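PDB 5MQO: Non-reducing end beta-L-arabinofuranosidase from Bacteroides thetaiotaomicron, which is a GH127-family glycoside hydrolase, probably cleaving sugar residues from complex plant pectin in the human gut. Local coordinates for residues E381-W393 against C458-Y472. Residues are numbered along the deposited sequence; the frame is centred on the assembly and turned at random.
Sequences ETCANIGNMLFNW and CPPNTLRTLCQAQNY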
# COMPACT_ATOMS: atom_id res chain seq x y z
N GLU A 381 8.15 -7.74 -3.65
CA GLU A 381 6.93 -8.51 -3.65
C GLU A 381 5.73 -7.60 -3.33
O GLU A 381 5.75 -6.85 -2.35
CB GLU A 381 7.11 -9.61 -2.60
CG GLU A 381 5.86 -10.32 -2.19
CD GLU A 381 6.16 -11.65 -1.56
OE1 GLU A 381 7.23 -11.79 -0.88
OE2 GLU A 381 5.29 -12.53 -1.77
N THR A 382 4.69 -7.64 -4.17
CA THR A 382 3.60 -6.66 -4.07
C THR A 382 2.96 -6.58 -2.67
O THR A 382 2.60 -5.50 -2.22
CB THR A 382 2.51 -6.92 -5.13
OG1 THR A 382 3.12 -7.01 -6.43
CG2 THR A 382 1.47 -5.80 -5.13
N CYS A 383 2.88 -7.73 -2.00
CA CYS A 383 2.26 -7.83 -0.69
C CYS A 383 3.11 -7.18 0.39
O CYS A 383 2.58 -6.75 1.40
CB CYS A 383 1.99 -9.30 -0.32
SG CYS A 383 0.68 -10.12 -1.29
N ALA A 384 4.42 -7.13 0.19
CA ALA A 384 5.32 -6.46 1.14
C ALA A 384 5.05 -4.97 1.10
O ALA A 384 5.14 -4.28 2.14
CB ALA A 384 6.80 -6.72 0.80
N ASN A 385 4.71 -4.50 -0.10
CA ASN A 385 4.50 -3.08 -0.34
C ASN A 385 3.11 -2.70 0.24
O ASN A 385 2.95 -1.67 0.85
CB ASN A 385 4.61 -2.80 -1.83
CG ASN A 385 5.83 -3.47 -2.48
OD1 ASN A 385 6.76 -3.89 -1.79
ND2 ASN A 385 5.82 -3.60 -3.81
N ILE A 386 2.14 -3.60 0.10
CA ILE A 386 0.84 -3.49 0.76
C ILE A 386 1.01 -3.52 2.27
O ILE A 386 0.26 -2.89 3.00
CB ILE A 386 -0.12 -4.64 0.34
CG1 ILE A 386 -0.47 -4.51 -1.15
CG2 ILE A 386 -1.39 -4.69 1.21
CD1 ILE A 386 -1.23 -5.68 -1.73
N GLY A 387 1.98 -4.30 2.73
CA GLY A 387 2.29 -4.37 4.14
C GLY A 387 2.78 -3.03 4.68
O GLY A 387 2.27 -2.55 5.68
N ASN A 388 3.75 -2.44 4.00
CA ASN A 388 4.26 -1.12 4.36
C ASN A 388 3.11 -0.08 4.35
O ASN A 388 3.07 0.81 5.20
CB ASN A 388 5.36 -0.70 3.41
CG ASN A 388 6.17 0.48 3.91
OD1 ASN A 388 6.42 0.67 5.11
ND2 ASN A 388 6.64 1.29 2.96
N MET A 389 2.19 -0.22 3.40
CA MET A 389 1.04 0.68 3.30
C MET A 389 0.11 0.58 4.53
O MET A 389 -0.23 1.58 5.13
CB MET A 389 0.26 0.35 2.04
CG MET A 389 -0.96 1.22 1.84
SD MET A 389 -1.98 0.72 0.46
CE MET A 389 -3.49 1.53 0.92
N LEU A 390 -0.27 -0.65 4.87
CA LEU A 390 -1.11 -0.94 6.02
C LEU A 390 -0.40 -0.66 7.37
O LEU A 390 -1.04 -0.23 8.31
CB LEU A 390 -1.56 -2.39 5.98
CG LEU A 390 -2.42 -2.92 4.83
CD1 LEU A 390 -2.48 -4.46 4.92
CD2 LEU A 390 -3.82 -2.37 4.84
N PHE A 391 0.91 -0.89 7.46
CA PHE A 391 1.70 -0.42 8.62
C PHE A 391 1.52 1.09 8.76
O PHE A 391 1.12 1.59 9.81
CB PHE A 391 3.18 -0.82 8.49
CG PHE A 391 4.10 -0.31 9.61
CD1 PHE A 391 3.68 -0.23 10.94
CD2 PHE A 391 5.42 0.03 9.32
CE1 PHE A 391 4.54 0.22 11.95
CE2 PHE A 391 6.28 0.48 10.33
CZ PHE A 391 5.84 0.59 11.65
N ASN A 392 1.73 1.82 7.67
CA ASN A 392 1.71 3.27 7.77
C ASN A 392 0.31 3.82 8.07
O ASN A 392 0.16 4.88 8.68
CB ASN A 392 2.28 3.90 6.50
CG ASN A 392 3.77 3.99 6.54
OD1 ASN A 392 4.34 5.00 6.94
ND2 ASN A 392 4.42 2.91 6.17
N TRP A 393 -0.70 3.09 7.63
CA TRP A 393 -2.05 3.49 7.88
C TRP A 393 -2.36 3.39 9.37
O TRP A 393 -2.95 4.29 9.90
CB TRP A 393 -3.03 2.70 7.04
CG TRP A 393 -4.42 3.18 7.25
CD1 TRP A 393 -5.36 2.61 8.06
CD2 TRP A 393 -5.01 4.35 6.69
NE1 TRP A 393 -6.52 3.35 8.01
CE2 TRP A 393 -6.33 4.42 7.17
CE3 TRP A 393 -4.56 5.35 5.82
CZ2 TRP A 393 -7.19 5.43 6.82
CZ3 TRP A 393 -5.44 6.36 5.45
CH2 TRP A 393 -6.73 6.40 5.97
N CYS A 458 -0.49 -13.76 -3.69
CA CYS A 458 -0.49 -12.31 -3.63
C CYS A 458 -1.58 -11.57 -4.48
O CYS A 458 -2.15 -10.58 -3.98
CB CYS A 458 0.93 -11.78 -3.94
SG CYS A 458 1.38 -10.16 -3.25
N PRO A 459 -1.88 -12.03 -5.74
CA PRO A 459 -2.85 -11.28 -6.57
C PRO A 459 -4.23 -11.06 -5.91
O PRO A 459 -4.76 -9.95 -5.99
CB PRO A 459 -2.95 -12.10 -7.87
CG PRO A 459 -1.70 -12.88 -7.91
CD PRO A 459 -1.35 -13.18 -6.48
N PRO A 460 -4.78 -12.08 -5.23
CA PRO A 460 -5.98 -11.81 -4.45
C PRO A 460 -5.84 -10.67 -3.43
O PRO A 460 -6.73 -9.83 -3.32
CB PRO A 460 -6.24 -13.14 -3.76
CG PRO A 460 -5.70 -14.15 -4.72
CD PRO A 460 -4.46 -13.52 -5.24
N ASN A 461 -4.72 -10.64 -2.72
CA ASN A 461 -4.47 -9.56 -1.79
C ASN A 461 -4.31 -8.25 -2.56
O ASN A 461 -4.83 -7.19 -2.14
CB ASN A 461 -3.25 -9.89 -0.88
CG ASN A 461 -3.00 -8.84 0.19
OD1 ASN A 461 -3.85 -8.00 0.47
ND2 ASN A 461 -1.82 -8.86 0.79
N THR A 462 -3.63 -8.30 -3.71
CA THR A 462 -3.47 -7.08 -4.50
C THR A 462 -4.83 -6.51 -4.90
O THR A 462 -5.09 -5.33 -4.66
CB THR A 462 -2.57 -7.33 -5.71
OG1 THR A 462 -1.28 -7.70 -5.22
CG2 THR A 462 -2.42 -6.11 -6.56
N LEU A 463 -5.69 -7.35 -5.47
CA LEU A 463 -6.99 -6.93 -5.98
C LEU A 463 -7.94 -6.45 -4.86
O LEU A 463 -8.54 -5.39 -4.97
CB LEU A 463 -7.65 -8.05 -6.80
CG LEU A 463 -9.03 -7.74 -7.43
CD1 LEU A 463 -9.03 -6.46 -8.25
CD2 LEU A 463 -9.54 -8.90 -8.29
N ARG A 464 -8.05 -7.19 -3.78
CA ARG A 464 -8.89 -6.71 -2.69
C ARG A 464 -8.37 -5.39 -2.10
O ARG A 464 -9.16 -4.56 -1.67
CB ARG A 464 -9.06 -7.77 -1.60
CG ARG A 464 -7.89 -7.96 -0.68
CD ARG A 464 -7.94 -7.08 0.58
NE ARG A 464 -8.06 -7.92 1.76
CZ ARG A 464 -7.11 -8.71 2.25
NH1 ARG A 464 -5.91 -8.79 1.69
NH2 ARG A 464 -7.35 -9.45 3.32
N THR A 465 -7.05 -5.21 -2.09
CA THR A 465 -6.51 -3.97 -1.54
C THR A 465 -6.90 -2.83 -2.46
O THR A 465 -7.50 -1.84 -2.01
CB THR A 465 -4.99 -4.05 -1.33
OG1 THR A 465 -4.71 -4.84 -0.17
CG2 THR A 465 -4.42 -2.67 -1.09
N LEU A 466 -6.60 -2.98 -3.74
CA LEU A 466 -6.98 -1.97 -4.72
C LEU A 466 -8.49 -1.74 -4.75
O LEU A 466 -8.89 -0.59 -4.87
CB LEU A 466 -6.45 -2.29 -6.12
CG LEU A 466 -4.92 -2.29 -6.24
CD1 LEU A 466 -4.48 -3.09 -7.45
CD2 LEU A 466 -4.39 -0.88 -6.32
N CYS A 467 -9.31 -2.78 -4.61
CA CYS A 467 -10.78 -2.63 -4.48
C CYS A 467 -11.23 -1.82 -3.24
O CYS A 467 -12.40 -1.49 -3.13
CB CYS A 467 -11.49 -3.99 -4.45
SG CYS A 467 -11.59 -4.86 -6.03
N GLN A 468 -10.32 -1.53 -2.31
CA GLN A 468 -10.61 -0.81 -1.08
C GLN A 468 -9.98 0.55 -0.98
O GLN A 468 -10.15 1.21 0.03
CB GLN A 468 -10.09 -1.62 0.08
CG GLN A 468 -10.84 -2.92 0.33
CD GLN A 468 -10.07 -3.83 1.24
OE1 GLN A 468 -8.85 -3.65 1.43
NE2 GLN A 468 -10.75 -4.83 1.79
N ALA A 469 -9.26 0.99 -2.02
CA ALA A 469 -8.54 2.29 -2.01
C ALA A 469 -9.37 3.42 -1.40
O ALA A 469 -8.87 4.16 -0.58
CB ALA A 469 -8.13 2.66 -3.41
N GLN A 470 -10.63 3.53 -1.80
CA GLN A 470 -11.56 4.57 -1.25
C GLN A 470 -11.62 4.66 0.26
O GLN A 470 -11.90 5.74 0.79
CB GLN A 470 -12.99 4.45 -1.79
CG GLN A 470 -13.72 3.15 -1.45
CD GLN A 470 -13.33 2.02 -2.37
OE1 GLN A 470 -12.62 2.23 -3.36
NE2 GLN A 470 -13.78 0.81 -2.05
N ASN A 471 -11.36 3.54 0.95
CA ASN A 471 -11.35 3.48 2.41
C ASN A 471 -10.13 4.11 3.03
O ASN A 471 -10.04 4.11 4.25
CB ASN A 471 -11.44 2.05 2.89
CG ASN A 471 -12.80 1.46 2.68
OD1 ASN A 471 -13.70 1.66 3.51
ND2 ASN A 471 -12.97 0.75 1.59
N TYR A 472 -9.21 4.63 2.20
CA TYR A 472 -8.03 5.39 2.65
C TYR A 472 -8.09 6.93 2.37
O TYR A 472 -7.14 7.67 2.67
CB TYR A 472 -6.78 4.74 1.99
CG TYR A 472 -6.59 3.30 2.44
CD1 TYR A 472 -5.91 3.02 3.61
CD2 TYR A 472 -7.17 2.23 1.74
CE1 TYR A 472 -5.79 1.73 4.08
CE2 TYR A 472 -7.06 0.92 2.21
CZ TYR A 472 -6.36 0.67 3.37
OH TYR A 472 -6.18 -0.61 3.85
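Y472 meets W393 with its ring edge and M389 with one face. CB lies 4.0 Å from W393 CZ3. Next along the edge, CD1 stands 3.5 Å from W393 CD2 and CE1 3.7 Å from W393 CG, a T-shaped pair with planes at 78°. CG, CD2, CE2 and CZ lie under M389 CE, each at 3.8 to 3.9 Å; this methyl sits over the ring centre, 3.6 Å from the centroid, a CH-pi contact. M389 reaches it by an extended chain, its sulfur trailing farther above the same face. At the tip, OH meets L390 CD2. W393 CG lies anti to the backbone N (chi1 -177°), which turns the indole face toward the CD1-CE1 edge of Y472, while NE1 is hydrogen-bonded to N38 OD1. With an alanine here, the Y472 edge would probably lose its aromatic face and N38 OD1 this donor. The ring pair joins helix 382-393 to the 3-10 turn 469-472 that follows helix 458-466, within the GH127 catalytic domain of the six-hairpin clan; the two helix axes approach to 9.7 Å at 39°. Toward the other end of the contact the C383–C458 disulfide ties the segments covalently. Between disulfide and rings, I386 CG2 meets T465 OG1, which also donates to N461 O. N461 ND2 is hydrogen-bonded to Y302 OH.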